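CalS11 (Micromonospora echinospora, PDB 3TOS) is a methyltransferase of the calicheamicin pathway that binds S-adenosyl-L-homocysteine and probably transfers methyl groups to a hydroxyl oxygen. Local coordinates at residues G77-G81 / F130-Y136; R102-F106 / T170-Y174; G111-V115 / G165-E169. All coordinates share one frame; numbering follows the deposited sequence. Where two conformers were deposited one is given.

How the contacts relate
The three contacts surround one S-adenosyl-L-homocysteine molecule or lie next to it. Contact 1 holds its amino acid end and borders the bound glutamate through Phe130, and contact 3 holds the adenine; their centres lie about 13 Å apart, and Phe130 CE2 meets Phe112 CZ at 3.5 Å. Contact 2 lies next to the pocket, its centre about 16 Å from that of contact 1 and about 13 Å from that of contact 3, and the Phe106 side chain is about 6 Å from the ligand at nearest. It joins contact 1 through a probable hydrogen bond between Gly77 N and Phe106 O (2.9 Å). With contact 3 it shares helix 167-177, and Phe106 CB packs on Val167 CG1 at 3.5 Å.

Contact 1 (G77-G81 / F130-Y136); sequences GVRFG and FAVPGGY. With SAH (S-adenosyl-L-homocysteine), chain O.
Arg79 and Val132 make the nearest backbone approach, CA to CA 6.5 Å, where loop 77-81, bent in a type II' turn from Val78 to Gly81, meets loop 130-136, which ends in a type II turn from Pro133 to Tyr136. The Tyr136 hydroxyl spans the two: OH donates to Phe80 O at 2.7 Å, in the carbonyl plane and on a lone pair. Beside that bond the Phe80 ring points an edge at the Tyr136 face, a T-shaped pair with planes 80° apart. A face of the Phe80 ring receives the Val132 methyl CG1, 3.8 Å from the ring centroid, in a CH-pi contact. Pro36 and Ile35 of a second subunit also pack here, on Phe80 and Tyr136 respectively.

Loop 77-81 follows strand 72-76 and leads into helix 82-94, the cofactor-binding loop expected of a Rossmann-like methyltransferase. Gly77 O accepts from the amino N of the S-adenosyl-L-homocysteine at 2.8 Å, and any CB on this glycine would crowd the ribose O4'. The extended chain of Arg79 carries its guanidinium to Phe130, whose ring edge lies under one guanidinium face, CD1 to CZ 3.7 Å, with the planes 64° apart. A face of Phe130 takes the ligand's sulfur SD. A water accepts from Arg79 NE at 2.8 Å and donates to Ala131 O at 3.0 Å, tying the arginine to the opposing backbone.

Contact 2 (R102-F106 / T170-Y174); sequences RIVGF and TVPRY
In the Rossmann-like fold of this methyltransferase, helix 167-177, which follows strand 160-164, packs on the central sheet, where Phe106, Val104 and Arg102 of strand 103-107 meet Val171 and Tyr174. The segment axes pass 10.5 Å apart and run at 150°, close to antiparallel. Phe106 fills the space between them: one ring face takes Val171 CG2, 3.6 Å from the ring centroid, in a CH-pi contact. Its far edge meets the Tyr174 face in an offset edge-to-face pair, with CZ 3.9 Å from Tyr174 CG. Thr170 OG1 stands at another point of the Phe106 edge. With CG anti to the backbone N (chi1 179°), Tyr174 reaches from the helix toward the strand, and Val104 CG1 lies over one face of its ring, 4.0 Å from CE1. Aromatic and beta-branched residues suit this buried layer, and the phenol brings one polar atom to its border. Arg102 NH1 donates to Tyr174 OH at 2.9 Å, nearly straight at 163°, and also to Asn178 OD1. A phenylalanine in place of Tyr174 lacks the hydroxyl, and the guanidinium, left with Asn178 on NH1, would probably be less firmly fixed. The Arg102 chain bends at its third torsion, and Tyr174 OH lies in its guanidinium plane.

Contact 3 (G111-V115 / G165-E169); sequences GFPDV and GDVRE. With SAH (S-adenosyl-L-homocysteine), chain O.
Asp114 and Arg168 carry the charged part, their carboxylate and guanidinium planes 61° apart and the aspartate at the guanidinium edge. Arg168 NH2 pairs with Asp114 OD2 at a modelled 2.5 Å, a doubtful length, since Asp114 takes two conformations. Bent at its third torsion (chi3 -81°), Arg168 also grips Asp166 side-on, NE to OD1 at 3.1 Å and NH2 to OD2 at 2.8 Å, the latter on the syn lone pair. Set between two carboxylates, the guanidinium would probably offset their mutual repulsion, and Glu194 pairs with its NH1.

Among the hydrogen bonds outside the salt-bridge network, Asp166 OD1 accepts from Arg168 N at 3.0 Å, making Asp166 the N-cap of helix 167-177. The same oxygen accepts from adenine N6 at 3.0 Å, while Val167 N donates to adenine N1 at 3.0 Å. This acidic side chain and following backbone N-H, just after strand 160-164, read the adenine edge as in many Rossmann-like methyltransferases.

Apolar contacts cover the base. Pro113 CD lies over one adenine face, 3.8 Å from C5, and Val167 CG2 packs on the opposite face, 3.8 Å from C6. The compact, stiff proline ring suits a flat surface, and its CG lies beside Arg168 NH2.

Contact 1 (G77-G81 / F130-Y136)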
# COMPACT_ATOMS: atom_id res chain seq x y z
N GLY B 77 32.52 -14.93 -17.44
CA GLY B 77 32.69 -14.32 -18.79
C GLY B 77 32.93 -12.84 -18.57
O GLY B 77 31.99 -12.05 -18.45
N VAL B 78 34.22 -12.45 -18.53
CA VAL B 78 34.63 -11.10 -18.12
C VAL B 78 35.08 -10.29 -19.32
O VAL B 78 34.81 -9.10 -19.37
CB VAL B 78 35.83 -11.27 -17.14
CG1 VAL B 78 36.47 -9.93 -16.75
CG2 VAL B 78 35.29 -11.96 -15.85
N ARG B 79 35.79 -10.90 -20.27
CA ARG B 79 36.40 -10.17 -21.41
C ARG B 79 37.28 -9.01 -20.93
O ARG B 79 38.25 -9.29 -20.19
CB ARG B 79 35.36 -9.71 -22.46
CG ARG B 79 35.98 -9.49 -23.88
CD ARG B 79 34.92 -8.89 -24.77
NE ARG B 79 35.46 -8.58 -26.08
CZ ARG B 79 34.76 -8.05 -27.10
NH1 ARG B 79 33.50 -7.69 -26.94
NH2 ARG B 79 35.35 -7.78 -28.28
N PHE B 80 37.02 -7.76 -21.32
CA PHE B 80 37.89 -6.66 -20.85
C PHE B 80 37.50 -6.17 -19.44
O PHE B 80 38.21 -5.34 -18.84
CB PHE B 80 37.86 -5.45 -21.83
CG PHE B 80 38.39 -5.78 -23.19
CD1 PHE B 80 39.76 -5.91 -23.36
CD2 PHE B 80 37.55 -5.91 -24.29
CE1 PHE B 80 40.32 -6.17 -24.58
CE2 PHE B 80 38.11 -6.20 -25.59
CZ PHE B 80 39.51 -6.36 -25.71
N GLY B 81 36.36 -6.63 -18.90
CA GLY B 81 36.03 -6.29 -17.52
C GLY B 81 34.97 -5.22 -17.37
O GLY B 81 34.81 -4.71 -16.27
N PHE B 130 36.60 -13.57 -28.66
CA PHE B 130 36.61 -12.77 -27.45
C PHE B 130 37.93 -12.78 -26.66
O PHE B 130 37.97 -12.26 -25.53
CB PHE B 130 35.43 -13.02 -26.47
CG PHE B 130 34.07 -12.78 -27.04
CD1 PHE B 130 33.68 -11.53 -27.48
CD2 PHE B 130 33.15 -13.80 -27.04
CE1 PHE B 130 32.41 -11.31 -28.01
CE2 PHE B 130 31.87 -13.61 -27.54
CZ PHE B 130 31.49 -12.34 -28.02
N ALA B 131 38.99 -13.37 -27.21
CA ALA B 131 40.32 -13.31 -26.60
C ALA B 131 40.69 -11.85 -26.28
O ALA B 131 40.40 -10.94 -27.08
CB ALA B 131 41.37 -13.86 -27.50
N VAL B 132 41.34 -11.62 -25.13
CA VAL B 132 41.90 -10.34 -24.85
C VAL B 132 43.44 -10.52 -24.84
O VAL B 132 43.94 -11.64 -24.82
CB VAL B 132 41.35 -9.77 -23.52
CG1 VAL B 132 39.80 -9.63 -23.63
CG2 VAL B 132 41.68 -10.67 -22.35
N PRO B 133 44.19 -9.41 -24.88
CA PRO B 133 45.62 -9.56 -25.12
C PRO B 133 46.36 -10.31 -24.05
O PRO B 133 45.93 -10.30 -22.86
CB PRO B 133 46.09 -8.10 -25.08
CG PRO B 133 44.95 -7.30 -25.55
CD PRO B 133 43.73 -8.01 -24.99
N GLY B 134 47.48 -10.94 -24.43
CA GLY B 134 48.42 -11.41 -23.42
C GLY B 134 48.78 -10.40 -22.35
O GLY B 134 49.08 -9.24 -22.67
N GLY B 135 48.67 -10.82 -21.08
CA GLY B 135 48.95 -9.94 -19.99
C GLY B 135 47.75 -9.12 -19.54
O GLY B 135 47.89 -8.35 -18.63
N TYR B 136 46.61 -9.27 -20.21
CA TYR B 136 45.48 -8.47 -19.83
C TYR B 136 44.99 -8.60 -18.33
O TYR B 136 44.63 -7.60 -17.73
CB TYR B 136 44.30 -8.67 -20.85
CG TYR B 136 43.25 -7.59 -20.62
CD1 TYR B 136 43.43 -6.31 -21.16
CD2 TYR B 136 42.16 -7.82 -19.78
CE1 TYR B 136 42.50 -5.29 -20.93
CE2 TYR B 136 41.26 -6.78 -19.49
CZ TYR B 136 41.42 -5.52 -20.09
OH TYR B 136 40.53 -4.52 -19.84
N SAH O . 30.98 -9.67 -19.62
CA SAH O . 31.78 -9.16 -20.78
CB SAH O . 31.57 -9.97 -22.05
CG SAH O . 32.09 -11.41 -21.91
SD SAH O . 32.29 -12.13 -23.53
C SAH O . 31.32 -7.72 -21.02
O SAH O . 31.86 -7.02 -21.92
OXT SAH O . 30.50 -7.18 -20.26
C5' SAH O . 32.24 -13.90 -23.19
C4' SAH O . 33.42 -14.42 -22.31
O4' SAH O . 33.12 -15.75 -21.88
C3' SAH O . 34.70 -14.51 -23.16
O3' SAH O . 35.72 -13.63 -22.64
C2' SAH O . 35.05 -15.99 -23.07
O2' SAH O . 36.47 -16.28 -23.03
C1' SAH O . 34.35 -16.41 -21.76
N9 SAH O . 34.09 -17.87 -21.71
C8 SAH O . 33.28 -18.61 -22.52
N7 SAH O . 33.43 -19.90 -22.13
C5 SAH O . 34.32 -19.99 -21.12
C6 SAH O . 34.87 -21.09 -20.32
N6 SAH O . 34.53 -22.37 -20.59
N1 SAH O . 35.75 -20.74 -19.34
C2 SAH O . 36.09 -19.44 -19.10
N3 SAH O . 35.68 -18.39 -19.84
C4 SAH O . 34.74 -18.65 -20.82
O HOH W 1 37.84 -9.39 -27.31

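Contact 2 (R102-F106 / T170-Y174)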
# COMPACT_ATOMS: atom_id res chain seq x y z
N ARG B 102 32.98 -9.72 -1.94
CA ARG B 102 34.00 -10.01 -2.94
C ARG B 102 33.38 -9.97 -4.34
O ARG B 102 32.24 -10.41 -4.55
CB ARG B 102 34.57 -11.42 -2.68
CG ARG B 102 35.80 -11.77 -3.58
CD ARG B 102 36.46 -13.09 -3.10
NE ARG B 102 37.28 -12.90 -1.90
CZ ARG B 102 37.79 -13.90 -1.20
NH1 ARG B 102 37.49 -15.16 -1.55
NH2 ARG B 102 38.58 -13.66 -0.12
N ILE B 103 34.19 -9.51 -5.31
CA ILE B 103 33.83 -9.57 -6.74
C ILE B 103 34.77 -10.54 -7.40
O ILE B 103 35.98 -10.38 -7.31
CB ILE B 103 34.01 -8.18 -7.43
CG1 ILE B 103 32.97 -7.20 -6.86
CG2 ILE B 103 33.83 -8.34 -8.97
CD1 ILE B 103 33.29 -5.73 -7.17
N VAL B 104 34.23 -11.59 -8.02
CA VAL B 104 35.07 -12.68 -8.56
C VAL B 104 34.73 -12.80 -10.03
O VAL B 104 33.56 -13.03 -10.39
CB VAL B 104 34.83 -14.05 -7.84
CG1 VAL B 104 35.88 -15.01 -8.24
CG2 VAL B 104 34.82 -13.83 -6.31
N GLY B 105 35.73 -12.60 -10.87
CA GLY B 105 35.52 -12.70 -12.32
C GLY B 105 36.26 -13.89 -12.89
O GLY B 105 37.43 -14.07 -12.66
N PHE B 106 35.55 -14.73 -13.62
CA PHE B 106 36.14 -15.95 -14.20
C PHE B 106 36.18 -15.83 -15.71
O PHE B 106 35.16 -15.50 -16.36
CB PHE B 106 35.29 -17.22 -13.88
CG PHE B 106 35.15 -17.53 -12.43
CD1 PHE B 106 34.18 -16.88 -11.64
CD2 PHE B 106 35.93 -18.53 -11.82
CE1 PHE B 106 34.03 -17.22 -10.26
CE2 PHE B 106 35.79 -18.83 -10.45
CZ PHE B 106 34.85 -18.18 -9.68
N THR B 170 37.72 -24.18 -12.97
CA THR B 170 38.11 -23.14 -12.01
C THR B 170 36.96 -22.77 -11.07
O THR B 170 37.21 -22.32 -9.98
CB THR B 170 38.56 -21.86 -12.72
OG1 THR B 170 37.47 -21.36 -13.49
CG2 THR B 170 39.75 -22.12 -13.64
N VAL B 171 35.68 -22.94 -11.49
CA VAL B 171 34.56 -22.58 -10.59
C VAL B 171 34.41 -23.61 -9.47
O VAL B 171 34.40 -23.25 -8.32
CB VAL B 171 33.22 -22.28 -11.36
CG1 VAL B 171 32.03 -22.14 -10.35
CG2 VAL B 171 33.40 -20.95 -12.15
N PRO B 172 34.41 -24.93 -9.80
CA PRO B 172 34.43 -25.93 -8.70
C PRO B 172 35.66 -25.77 -7.78
O PRO B 172 35.51 -25.93 -6.57
CB PRO B 172 34.50 -27.26 -9.47
CG PRO B 172 33.66 -26.94 -10.74
CD PRO B 172 34.17 -25.57 -11.11
N ARG B 173 36.83 -25.45 -8.34
CA ARG B 173 38.04 -25.29 -7.54
C ARG B 173 37.91 -24.09 -6.59
O ARG B 173 38.23 -24.20 -5.39
CB ARG B 173 39.26 -25.15 -8.47
CG ARG B 173 40.60 -24.87 -7.72
CD ARG B 173 41.79 -24.71 -8.71
NE ARG B 173 41.89 -25.90 -9.56
CZ ARG B 173 41.75 -25.96 -10.90
NH1 ARG B 173 41.83 -27.15 -11.49
NH2 ARG B 173 41.52 -24.87 -11.66
N TYR B 174 37.45 -22.96 -7.13
CA TYR B 174 37.25 -21.74 -6.31
C TYR B 174 36.30 -22.05 -5.16
O TYR B 174 36.54 -21.70 -4.01
CB TYR B 174 36.70 -20.57 -7.18
CG TYR B 174 36.48 -19.33 -6.32
CD1 TYR B 174 37.46 -18.43 -6.12
CD2 TYR B 174 35.30 -19.20 -5.58
CE1 TYR B 174 37.24 -17.32 -5.32
CE2 TYR B 174 35.06 -18.18 -4.73
CZ TYR B 174 36.05 -17.22 -4.59
OH TYR B 174 35.86 -16.20 -3.70

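Contact 3 (G111-V115 / G165-E169)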
# COMPACT_ATOMS: atom_id res chain seq x y z
N GLY B 111 39.56 -16.18 -24.79
CA GLY B 111 38.44 -16.45 -25.67
C GLY B 111 37.79 -17.79 -25.45
O GLY B 111 38.22 -18.58 -24.61
N PHE B 112 36.76 -18.09 -26.23
CA PHE B 112 36.11 -19.39 -26.05
C PHE B 112 37.11 -20.55 -26.14
O PHE B 112 37.89 -20.61 -27.08
CB PHE B 112 35.07 -19.63 -27.18
CG PHE B 112 33.90 -18.71 -27.19
CD1 PHE B 112 33.32 -18.22 -26.03
CD2 PHE B 112 33.29 -18.41 -28.42
CE1 PHE B 112 32.22 -17.37 -26.08
CE2 PHE B 112 32.16 -17.58 -28.47
CZ PHE B 112 31.62 -17.06 -27.30
N PRO B 113 37.11 -21.50 -25.18
CA PRO B 113 38.12 -22.57 -25.26
C PRO B 113 37.74 -23.75 -26.16
O PRO B 113 38.61 -24.50 -26.62
CB PRO B 113 38.23 -23.06 -23.81
CG PRO B 113 36.82 -22.84 -23.28
CD PRO B 113 36.34 -21.55 -23.90
N ASP B 114 36.42 -23.93 -26.36
CA ASP B 114 35.86 -24.91 -27.29
C ASP B 114 34.45 -24.46 -27.51
O ASP B 114 33.94 -23.61 -26.74
CB ASP B 114 35.87 -26.31 -26.69
CG ASP B 114 35.41 -26.34 -25.26
OD1 ASP B 114 34.30 -25.88 -24.91
OD2 ASP B 114 36.19 -26.78 -24.45
N VAL B 115 33.79 -24.97 -28.56
CA VAL B 115 32.34 -24.81 -28.54
C VAL B 115 31.61 -26.12 -28.83
O VAL B 115 32.18 -27.07 -29.35
CB VAL B 115 31.87 -23.70 -29.55
CG1 VAL B 115 32.65 -22.39 -29.33
CG2 VAL B 115 32.03 -24.14 -31.01
N GLY B 165 41.16 -19.30 -16.39
CA GLY B 165 41.07 -20.66 -16.90
C GLY B 165 39.65 -21.04 -17.28
O GLY B 165 38.74 -20.19 -17.31
N ASP B 166 39.45 -22.32 -17.61
CA ASP B 166 38.13 -22.81 -18.03
C ASP B 166 37.25 -22.99 -16.82
O ASP B 166 37.64 -23.70 -15.88
CB ASP B 166 38.37 -24.13 -18.73
CG ASP B 166 37.15 -24.69 -19.36
OD1 ASP B 166 36.02 -24.43 -18.92
OD2 ASP B 166 37.31 -25.36 -20.38
N VAL B 167 36.09 -22.32 -16.80
CA VAL B 167 35.14 -22.38 -15.65
C VAL B 167 34.75 -23.77 -15.26
O VAL B 167 34.39 -24.01 -14.09
CB VAL B 167 33.86 -21.50 -15.82
CG1 VAL B 167 34.23 -19.98 -15.84
CG2 VAL B 167 33.06 -21.91 -17.05
N ARG B 168 34.78 -24.71 -16.19
CA ARG B 168 34.45 -26.11 -15.84
C ARG B 168 35.36 -26.64 -14.75
O ARG B 168 34.96 -27.48 -13.92
CB ARG B 168 34.51 -27.01 -17.08
CG ARG B 168 33.39 -26.66 -18.05
CD ARG B 168 33.48 -27.40 -19.36
NE ARG B 168 34.43 -26.73 -20.21
CZ ARG B 168 34.46 -26.82 -21.54
NH1 ARG B 168 33.55 -27.54 -22.20
NH2 ARG B 168 35.38 -26.17 -22.19
N GLU B 169 36.59 -26.12 -14.72
CA GLU B 169 37.57 -26.50 -13.66
C GLU B 169 37.68 -25.46 -12.56
O GLU B 169 37.77 -25.78 -11.34
CB GLU B 169 38.95 -26.75 -14.30
CG GLU B 169 39.06 -28.09 -15.03
CD GLU B 169 38.18 -28.27 -16.32
OE1 GLU B 169 38.35 -27.55 -17.35
OE2 GLU B 169 37.35 -29.22 -16.32
N SAH O . 30.98 -9.67 -19.62
CA SAH O . 31.78 -9.16 -20.78
CB SAH O . 31.57 -9.97 -22.05
CG SAH O . 32.09 -11.41 -21.91
SD SAH O . 32.29 -12.13 -23.53
C SAH O . 31.32 -7.72 -21.02
O SAH O . 31.86 -7.02 -21.92
OXT SAH O . 30.50 -7.18 -20.26
C5' SAH O . 32.24 -13.90 -23.19
C4' SAH O . 33.42 -14.42 -22.31
O4' SAH O . 33.12 -15.75 -21.88
C3' SAH O . 34.70 -14.51 -23.16
O3' SAH O . 35.72 -13.63 -22.64
C2' SAH O . 35.05 -15.99 -23.07
O2' SAH O . 36.47 -16.28 -23.03
C1' SAH O . 34.35 -16.41 -21.76
N9 SAH O . 34.09 -17.87 -21.71
C8 SAH O . 33.28 -18.61 -22.52
N7 SAH O . 33.43 -19.90 -22.13
C5 SAH O . 34.32 -19.99 -21.12
C6 SAH O . 34.87 -21.09 -20.32
N6 SAH O . 34.53 -22.37 -20.59
N1 SAH O . 35.75 -20.74 -19.34
C2 SAH O . 36.09 -19.44 -19.10
N3 SAH O . 35.68 -18.39 -19.84
C4 SAH O . 34.74 -18.65 -20.82